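Non-ribosomal peptide synthetase (Methanobrevibacter ruminantium, PDB 6VTJ) probably carries a peptidyl thioester on the phosphopantetheine arm of its carrier domain and releases it reductively through an adjoining Rossmann-type reductase domain. Local coordinates at residues K51-L56 and Y61-D66; K222-D227 and T435-I440. All coordinates share one frame; numbering follows the deposited sequence.

Interaction 1 (K51-L56 and Y61-D66); sequences KLIIEL and YSVRYD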
ATOM      1  N   LYS A  51      12.688 -13.514  11.157  1.00 38.24           N
ATOM      2  CA  LYS A  51      13.572 -14.557  11.666  1.00 39.69           C
ATOM      3  C   LYS A  51      13.040 -15.109  12.975  1.00 39.92           C
ATOM      4  O   LYS A  51      13.079 -16.323  13.212  1.00 40.13           O
ATOM      5  CB  LYS A  51      14.994 -14.022  11.846  1.00 43.03           C
ATOM      6  CG  LYS A  51      15.474 -13.149  10.693  1.00 43.03           C
ATOM      7  N   LEU A  52      12.534 -14.229  13.839  1.00 38.89           N
ATOM      8  CA  LEU A  52      11.886 -14.679  15.065  1.00 40.87           C
ATOM      9  C   LEU A  52      10.778 -15.680  14.757  1.00 46.09           C
ATOM     10  O   LEU A  52      10.702 -16.755  15.371  1.00 46.57           O
ATOM     11  CB  LEU A  52      11.332 -13.479  15.837  1.00 42.34           C
ATOM     12  CG  LEU A  52      10.473 -13.875  17.034  1.00 46.49           C
ATOM     13  CD1 LEU A  52      11.309 -14.658  18.009  1.00 44.75           C
ATOM     14  CD2 LEU A  52       9.915 -12.655  17.707  1.00 42.32           C
ATOM     15  N   ILE A  53       9.914 -15.343  13.793  1.00 44.00           N
ATOM     16  CA  ILE A  53       8.792 -16.223  13.460  1.00 41.07           C
ATOM     17  C   ILE A  53       9.306 -17.550  12.919  1.00 41.11           C
ATOM     18  O   ILE A  53       8.795 -18.619  13.270  1.00 42.19           O
ATOM     19  CB  ILE A  53       7.834 -15.544  12.457  1.00 39.47           C
ATOM     20  CG1 ILE A  53       7.076 -14.376  13.101  1.00 42.18           C
ATOM     21  CG2 ILE A  53       6.846 -16.559  11.889  1.00 40.37           C
ATOM     22  CD1 ILE A  53       6.062 -14.798  14.153  1.00 43.74           C
ATOM     23  N   ILE A  54      10.309 -17.504  12.045  1.00 39.16           N
ATOM     24  CA  ILE A  54      10.857 -18.741  11.500  1.00 40.53           C
ATOM     25  C   ILE A  54      11.412 -19.614  12.620  1.00 42.00           C
ATOM     26  O   ILE A  54      11.189 -20.828  12.646  1.00 41.09           O
ATOM     27  CB  ILE A  54      11.924 -18.429  10.435  1.00 40.61           C
ATOM     28  CG1 ILE A  54      11.275 -17.749   9.229  1.00 42.01           C
ATOM     29  CG2 ILE A  54      12.665 -19.709  10.008  1.00 41.47           C
ATOM     30  CD1 ILE A  54      12.262 -17.057   8.321  1.00 41.15           C
ATOM     31  N   GLU A  55      12.106 -19.005  13.585  1.00 41.34           N
ATOM     32  CA  GLU A  55      12.670 -19.784  14.684  1.00 42.94           C
ATOM     33  C   GLU A  55      11.578 -20.409  15.543  1.00 40.86           C
ATOM     34  O   GLU A  55      11.690 -21.576  15.935  1.00 42.82           O
ATOM     35  CB  GLU A  55      13.585 -18.913  15.540  1.00 42.58           C
ATOM     36  CG  GLU A  55      14.984 -18.800  14.998  1.00 44.20           C
ATOM     37  CD  GLU A  55      15.640 -20.159  14.756  1.00 51.23           C
ATOM     38  OE1 GLU A  55      15.432 -21.083  15.575  1.00 48.02           O
ATOM     39  OE2 GLU A  55      16.358 -20.299  13.737  1.00 49.09           O
ATOM     40  N   LEU A  56      10.512 -19.658  15.842  1.00 36.13           N
ATOM     41  CA  LEU A  56       9.399 -20.240  16.597  1.00 36.32           C
ATOM     42  C   LEU A  56       8.710 -21.363  15.825  1.00 44.50           C
ATOM     43  O   LEU A  56       8.218 -22.321  16.436  1.00 43.96           O
ATOM     44  CB  LEU A  56       8.377 -19.167  16.967  1.00 37.37           C
ATOM     45  CG  LEU A  56       8.833 -18.115  17.972  1.00 35.51           C
ATOM     46  CD1 LEU A  56       7.974 -16.864  17.880  1.00 35.43           C
ATOM     47  CD2 LEU A  56       8.831 -18.700  19.390  1.00 36.76           C
ATOM     48  N   TYR A  61       6.065 -24.264  17.045  1.00 45.78           N
ATOM     49  CA  TYR A  61       4.980 -23.397  17.488  1.00 42.84           C
ATOM     50  C   TYR A  61       4.197 -22.887  16.285  1.00 44.36           C
ATOM     51  O   TYR A  61       4.732 -22.775  15.177  1.00 47.36           O
ATOM     52  CB  TYR A  61       5.516 -22.228  18.315  1.00 42.18           C
ATOM     53  CG  TYR A  61       6.083 -22.687  19.643  1.00 50.26           C
ATOM     54  CD1 TYR A  61       5.244 -23.129  20.661  1.00 45.36           C
ATOM     55  CD2 TYR A  61       7.460 -22.711  19.866  1.00 47.79           C
ATOM     56  CE1 TYR A  61       5.754 -23.571  21.858  1.00 50.71           C
ATOM     57  CE2 TYR A  61       7.983 -23.150  21.065  1.00 46.93           C
ATOM     58  CZ  TYR A  61       7.127 -23.580  22.060  1.00 55.44           C
ATOM     59  OH  TYR A  61       7.640 -24.017  23.268  1.00 58.94           O
ATOM     60  N   SER A  62       2.908 -22.612  16.495  1.00 43.37           N
ATOM     61  CA  SER A  62       2.052 -22.069  15.439  1.00 47.36           C
ATOM     62  C   SER A  62       1.928 -20.567  15.664  1.00 48.35           C
ATOM     63  O   SER A  62       1.218 -20.118  16.563  1.00 45.18           O
ATOM     64  CB  SER A  62       0.692 -22.757  15.415  1.00 45.25           C
ATOM     65  OG  SER A  62       0.798 -24.030  14.795  1.00 56.95           O
ATOM     66  N   VAL A  63       2.652 -19.791  14.857  1.00 47.64           N
ATOM     67  CA  VAL A  63       2.633 -18.336  14.930  1.00 45.80           C
ATOM     68  C   VAL A  63       2.660 -17.791  13.515  1.00 47.24           C
ATOM     69  O   VAL A  63       3.064 -18.467  12.567  1.00 44.57           O
ATOM     70  CB  VAL A  63       3.822 -17.731  15.715  1.00 43.90           C
ATOM     71  CG1 VAL A  63       3.574 -17.786  17.192  1.00 52.31           C
ATOM     72  CG2 VAL A  63       5.138 -18.409  15.337  1.00 41.75           C
ATOM     73  N   ARG A  64       2.243 -16.542  13.383  1.00 47.17           N
ATOM     74  CA  ARG A  64       2.421 -15.838  12.132  1.00 45.97           C
ATOM     75  C   ARG A  64       2.979 -14.455  12.433  1.00 46.31           C
ATOM     76  O   ARG A  64       3.068 -14.030  13.589  1.00 44.53           O
ATOM     77  CB  ARG A  64       1.112 -15.763  11.335  1.00 46.31           C
ATOM     78  CG  ARG A  64      -0.000 -15.003  12.034  1.00 47.71           C
ATOM     79  CD  ARG A  64      -1.209 -14.817  11.113  1.00 51.33           C
ATOM     80  NE  ARG A  64      -2.004 -16.036  10.978  1.00 47.18           N
ATOM     81  CZ  ARG A  64      -2.205 -16.670   9.830  1.00 46.73           C
ATOM     82  NH1 ARG A  64      -1.670 -16.200   8.713  1.00 49.81           N
ATOM     83  NH2 ARG A  64      -2.946 -17.772   9.795  1.00 52.12           N
ATOM     84  N   TYR A  65       3.346 -13.763  11.356  1.00 41.32           N
ATOM     85  CA  TYR A  65       4.077 -12.503  11.444  1.00 39.33           C
ATOM     86  C   TYR A  65       3.355 -11.460  12.298  1.00 43.69           C
ATOM     87  O   TYR A  65       3.995 -10.750  13.079  1.00 39.75           O
ATOM     88  CB  TYR A  65       4.312 -11.985  10.026  1.00 40.69           C
ATOM     89  CG  TYR A  65       5.331 -10.885   9.860  1.00 38.79           C
ATOM     90  CD1 TYR A  65       6.600 -10.983  10.404  1.00 39.87           C
ATOM     91  CD2 TYR A  65       5.030  -9.762   9.106  1.00 39.12           C
ATOM     92  CE1 TYR A  65       7.537  -9.965  10.221  1.00 40.96           C
ATOM     93  CE2 TYR A  65       5.951  -8.752   8.909  1.00 39.36           C
ATOM     94  CZ  TYR A  65       7.197  -8.849   9.460  1.00 39.94           C
ATOM     95  OH  TYR A  65       8.090  -7.820   9.254  1.00 36.00           O
ATOM     96  N   ASP A  66       2.030 -11.321  12.157  1.00 46.05           N
ATOM     97  CA  ASP A  66       1.371 -10.247  12.906  1.00 45.55           C
ATOM     98  C   ASP A  66       1.354 -10.518  14.406  1.00 44.52           C
ATOM     99  O   ASP A  66       1.151  -9.581  15.195  1.00 45.60           O
ATOM    100  CB  ASP A  66      -0.061 -10.001  12.391  1.00 45.69           C
ATOM    101  CG  ASP A  66      -1.006 -11.180  12.630  1.00 52.86           C
ATOM    102  OD1 ASP A  66      -1.094 -11.694  13.770  1.00 52.58           O
ATOM    103  OD2 ASP A  66      -1.701 -11.579  11.671  1.00 54.61           O
TER

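Interaction 2 (K222-D227 and T435-I440); sequences KHYTAD and TADFSI. With PNS (4'-phosphopantetheine), chain B.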
ATOM      1  N   LYS A 222       3.729   0.486   4.991  1.00 36.26           N
ATOM      2  CA  LYS A 222       4.086  -0.739   5.707  1.00 38.57           C
ATOM      3  C   LYS A 222       2.827  -1.456   6.197  1.00 33.43           C
ATOM      4  O   LYS A 222       1.956  -0.839   6.817  1.00 34.39           O
ATOM      5  CB  LYS A 222       5.016  -0.412   6.878  1.00 40.75           C
ATOM      6  CG  LYS A 222       6.405   0.007   6.413  1.00 44.38           C
ATOM      7  CD  LYS A 222       7.383   0.250   7.545  1.00 40.70           C
ATOM      8  CE  LYS A 222       8.795   0.225   6.974  1.00 47.78           C
ATOM      9  NZ  LYS A 222       9.820   0.593   7.983  1.00 52.21           N
ATOM     10  N   HIS A 223       2.723  -2.758   5.917  1.00 30.73           N
ATOM     11  CA  HIS A 223       1.548  -3.517   6.335  1.00 35.05           C
ATOM     12  C   HIS A 223       1.567  -3.862   7.817  1.00 38.10           C
ATOM     13  O   HIS A 223       0.509  -4.159   8.375  1.00 36.93           O
ATOM     14  CB  HIS A 223       1.427  -4.818   5.531  1.00 35.18           C
ATOM     15  N   TYR A 224       2.740  -3.853   8.454  1.00 38.66           N
ATOM     16  CA  TYR A 224       2.879  -4.155   9.878  1.00 38.21           C
ATOM     17  C   TYR A 224       3.916  -3.219  10.473  1.00 35.86           C
ATOM     18  O   TYR A 224       5.046  -3.150   9.982  1.00 36.50           O
ATOM     19  CB  TYR A 224       3.286  -5.618  10.099  1.00 35.27           C
ATOM     20  CG  TYR A 224       2.348  -6.564   9.406  1.00 38.85           C
ATOM     21  CD1 TYR A 224       1.133  -6.898   9.982  1.00 39.18           C
ATOM     22  CD2 TYR A 224       2.652  -7.098   8.156  1.00 36.50           C
ATOM     23  CE1 TYR A 224       0.251  -7.743   9.351  1.00 39.92           C
ATOM     24  CE2 TYR A 224       1.771  -7.956   7.519  1.00 39.52           C
ATOM     25  CZ  TYR A 224       0.569  -8.265   8.128  1.00 38.29           C
ATOM     26  OH  TYR A 224      -0.326  -9.110   7.521  1.00 43.85           O
ATOM     27  N   THR A 225       3.531  -2.489  11.515  1.00 33.86           N
ATOM     28  CA  THR A 225       4.444  -1.589  12.201  1.00 37.89           C
ATOM     29  C   THR A 225       4.216  -1.718  13.695  1.00 41.51           C
ATOM     30  O   THR A 225       3.126  -2.079  14.146  1.00 39.15           O
ATOM     31  CB  THR A 225       4.265  -0.115  11.806  1.00 36.86           C
ATOM     32  OG1 THR A 225       3.272   0.478  12.653  1.00 41.38           O
ATOM     33  CG2 THR A 225       3.826   0.027  10.353  1.00 39.40           C
ATOM     34  N   ALA A 226       5.254  -1.381  14.461  1.00 38.43           N
ATOM     35  CA  ALA A 226       5.207  -1.495  15.911  1.00 43.65           C
ATOM     36  C   ALA A 226       4.698  -0.244  16.612  1.00 44.11           C
ATOM     37  O   ALA A 226       4.423  -0.309  17.813  1.00 47.53           O
ATOM     38  CB  ALA A 226       6.598  -1.847  16.463  1.00 46.80           C
ATOM     39  N   ASP A 227       4.588   0.893  15.926  1.00 42.62           N
ATOM     40  CA  ASP A 227       4.050   2.080  16.589  1.00 42.58           C
ATOM     41  C   ASP A 227       2.992   2.786  15.745  1.00 39.76           C
ATOM     42  O   ASP A 227       2.488   2.223  14.771  1.00 41.19           O
ATOM     43  CB  ASP A 227       5.167   3.059  16.954  1.00 44.72           C
ATOM     44  CG  ASP A 227       6.109   3.335  15.809  1.00 49.13           C
ATOM     45  OD1 ASP A 227       5.644   3.496  14.657  1.00 48.42           O
ATOM     46  OD2 ASP A 227       7.327   3.424  16.076  1.00 59.55           O
ATOM     47  N   THR A 435       6.779 -12.640   5.810  1.00 40.06           N
ATOM     48  CA  THR A 435       6.487 -11.238   6.102  1.00 40.65           C
ATOM     49  C   THR A 435       5.156 -10.818   5.503  1.00 43.69           C
ATOM     50  O   THR A 435       4.659  -9.730   5.828  1.00 42.47           O
ATOM     51  CB  THR A 435       7.594 -10.291   5.615  1.00 36.71           C
ATOM     52  OG1 THR A 435       7.762 -10.418   4.205  1.00 43.22           O
ATOM     53  CG2 THR A 435       8.922 -10.573   6.322  1.00 42.64           C
ATOM     54  N   ALA A 436       4.571 -11.670   4.665  1.00 39.40           N
ATOM     55  CA  ALA A 436       3.228 -11.502   4.142  1.00 42.37           C
ATOM     56  C   ALA A 436       2.176 -12.170   5.012  1.00 47.83           C
ATOM     57  O   ALA A 436       1.057 -12.404   4.537  1.00 49.71           O
ATOM     58  CB  ALA A 436       3.154 -12.049   2.717  1.00 39.75           C
ATOM     59  N   ASP A 437       2.521 -12.506   6.263  1.00 46.23           N
ATOM     60  CA  ASP A 437       1.611 -13.099   7.246  1.00 41.70           C
ATOM     61  C   ASP A 437       1.143 -14.500   6.853  1.00 45.27           C
ATOM     62  O   ASP A 437       0.071 -14.944   7.288  1.00 47.04           O
ATOM     63  CB  ASP A 437       0.400 -12.191   7.496  1.00 44.67           C
ATOM     64  CG  ASP A 437       0.044 -12.063   8.969  1.00 46.99           C
ATOM     65  OD1 ASP A 437       0.830 -12.498   9.845  1.00 45.74           O
ATOM     66  OD2 ASP A 437      -1.039 -11.515   9.246  1.00 46.39           O
ATOM     67  N   PHE A 438       1.929 -15.209   6.043  1.00 40.12           N
ATOM     68  CA  PHE A 438       1.590 -16.574   5.658  1.00 44.30           C
ATOM     69  C   PHE A 438       1.608 -17.493   6.877  1.00 44.12           C
ATOM     70  O   PHE A 438       2.348 -17.282   7.843  1.00 42.50           O
ATOM     71  CB  PHE A 438       2.575 -17.057   4.578  1.00 44.32           C
ATOM     72  CG  PHE A 438       2.453 -18.511   4.188  1.00 50.45           C
ATOM     73  CD1 PHE A 438       3.033 -19.522   4.960  1.00 51.09           C
ATOM     74  CD2 PHE A 438       1.829 -18.867   2.998  1.00 51.97           C
ATOM     75  CE1 PHE A 438       2.937 -20.870   4.575  1.00 48.76           C
ATOM     76  CE2 PHE A 438       1.736 -20.196   2.610  1.00 48.65           C
ATOM     77  CZ  PHE A 438       2.287 -21.201   3.400  1.00 49.29           C
ATOM     78  N   SER A 439       0.757 -18.505   6.827  1.00 45.67           N
ATOM     79  CA  SER A 439       0.821 -19.654   7.708  1.00 47.87           C
ATOM     80  C   SER A 439       0.387 -20.859   6.896  1.00 49.04           C
ATOM     81  O   SER A 439      -0.578 -20.775   6.132  1.00 51.45           O
ATOM     82  CB  SER A 439      -0.076 -19.500   8.938  1.00 44.48           C
ATOM     83  OG  SER A 439      -0.536 -20.770   9.373  1.00 50.86           O
ATOM     84  N   ILE A 440       1.103 -21.972   7.059  1.00 48.38           N
ATOM     85  CA  ILE A 440       0.791 -23.171   6.290  1.00 51.34           C
ATOM     86  C   ILE A 440      -0.658 -23.601   6.489  1.00 56.31           C
ATOM     87  O   ILE A 440      -1.231 -24.273   5.620  1.00 57.23           O
ATOM     88  CB  ILE A 440       1.774 -24.300   6.657  1.00 49.34           C
ATOM     89  CG1 ILE A 440       1.841 -25.341   5.540  1.00 51.14           C
ATOM     90  CG2 ILE A 440       1.391 -24.930   7.974  1.00 54.70           C
ATOM     91  CD1 ILE A 440       2.472 -24.818   4.266  1.00 46.99           C
TER
HETATM   92  O23 PNS B4201       9.741  -2.001   9.288  1.00 36.90           O
HETATM   93  P24 PNS B4201      10.243  -3.166   8.568  1.00 43.01           P
HETATM   94  O26 PNS B4201      11.377  -2.968   7.709  1.00 40.28           O
HETATM   95  O27 PNS B4201       9.124  -3.509   7.574  1.00 35.06           O
HETATM   96  C28 PNS B4201       9.042  -4.746   6.931  1.00 40.54           C
HETATM   97  C29 PNS B4201       7.693  -4.981   6.273  1.00 41.33           C
HETATM   98  C30 PNS B4201       7.751  -6.291   5.542  1.00 37.91           C
HETATM   99  C31 PNS B4201       6.617  -5.083   7.340  1.00 36.58           C
HETATM  100  C32 PNS B4201       7.420  -3.847   5.262  1.00 37.44           C
HETATM  101  O33 PNS B4201       8.570  -3.657   4.486  1.00 37.76           O
HETATM  102  C34 PNS B4201       6.200  -4.098   4.393  1.00 40.83           C
HETATM  103  O35 PNS B4201       5.131  -4.134   4.914  1.00 34.92           O
HETATM  104  N36 PNS B4201       6.367  -4.264   3.081  1.00 37.21           N
HETATM  105  C37 PNS B4201       5.327  -4.452   2.122  1.00 34.92           C
HETATM  106  C38 PNS B4201       4.769  -3.165   1.563  1.00 42.84           C
HETATM  107  C39 PNS B4201       3.903  -3.399   0.369  1.00 38.99           C
HETATM  108  O40 PNS B4201       4.179  -4.204  -0.456  1.00 46.19           O
HETATM  109  N41 PNS B4201       2.848  -2.654   0.301  1.00 31.66           N

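Interaction 1 (K51-L56 and Y61-D66)
Ile53 packs against the chain running from Val63 to Tyr65, and in doing so shows how a carrier domain fixes the loop that follows its long second helix. That helix, 46-58, opens at Ser46 of the phosphopantetheine pocket; the chain leaves it, turns back along it and enters the short helix 65-70, as in the four-helix carrier fold. Ile53 is the side chain to follow. From CB, which faces the returning loop, the CG1 branch lies beside the backbone N (chi1 -69°) and reaches the backbone of Tyr65, whose CA lies 3.9 Å from CG1. The same methylene sits at the edge of the Tyr65 ring, near its plane. A second bend, at CG1, turns the terminal CD1 toward the backbone of Arg64, whose O lies 3.1 Å from it, a tight contact whose exact length is doubtful. CD1 also packs on Val63 CG2 at 3.9 Å. That valine methyl is shared, since it also lies against Leu56, nearest CB at 3.7 Å, and the Leu56 and Val63 side chains cross at about a right angle. One turn of helix beyond Ile53, Leu56 O receives Tyr61 N at 3.0 Å in a hydrogen bond of 155° at the hydrogen. Tyr61 CD2 brings the ring edge to 3.5 Å from the same oxygen, so the amide and the aromatic edge gather round one carbonyl. The two tyrosine hydroxyls bond beyond this interface, Tyr61 OH to Glu19 and Tyr65 OH to Ser46 O. What remains between the segments is branched aliphatic packing plus one main-chain bond: apolar shape sets how closely the loop lies against the helix, while the Leu56-Tyr61 bond fixes where its return begins.

Interaction 2 (K222-D227 and T435-I440)
Tyr224 of the reductase domain reaches across to Asp437, the C-prime residue of a Schellman motif that ends helix 431-435. Asp437 takes up a left-handed backbone conformation there (phi 66°), which turns the chain out of the helix and presents its side chain to the tyrosine. The two side chains cross at about a right angle, with the ring and carboxylate planes 61° apart; the carboxylate therefore neither stacks on the ring nor lies flat with it. Tyr224 OH comes to 3.0 Å from Asp437 OD2. The other carboxylate oxygen, OD1, accepts a hydrogen bond from Asp66 N of the carrier domain, which helps to fix how the group is turned. Lower on the ring, CE2 passes Thr435 O obliquely at 3.8 Å, so the phenol spans the last helical residue and the turn that follows it. Behind the tyrosine, the same loop of the Male sterility (Rossmann-type) domain holds the phosphopantetheine. Lys222 runs out fully extended beyond CG alongside the ligand, and its NZ gives a hydrogen bond of 2.9 Å to phosphate oxygen O23. An alanine here would take away the ammonium group paired with O23, and the phosphate end of the arm would probably be freer to turn. Further along the arm, His223 N donates to the amide oxygen O35, also at 2.9 Å and nearly straight at 164°, while Ala338 N provides another bond to the cofactor. The second segment joins in through an apolar touch, Thr435 CB lying 4.0 Å from the ligand methyl C30. Lysine and backbone amide thus grip two separate points of the arm. Where the tyrosine ends, its hydroxyl also packs on carbon: Tyr224 OH is 3.2 Å from Asp437 CB.

In the fold
The two contacts lie with their centres 11 Å apart and meet directly where the carrier domain faces the segments 222-227 and 435-440. Interaction 1 packs the chain round Tyr65 against helix 46-58, and the next residue meets interaction 2 at Asp437 OD1. Beside that meeting point, Tyr65 CD2 comes to 3.3 Å from Thr435 O. Arg64 NH1 adds a weak hydrogen bond to Asp437 O. The rings of Tyr65 and Tyr224 also meet, with their planes at about 80°. Both tyrosines belong to the phosphopantetheine pocket, the Tyr65 side chain lying about 4 Å from the cofactor, so the pocket is built by carrier and reductase together.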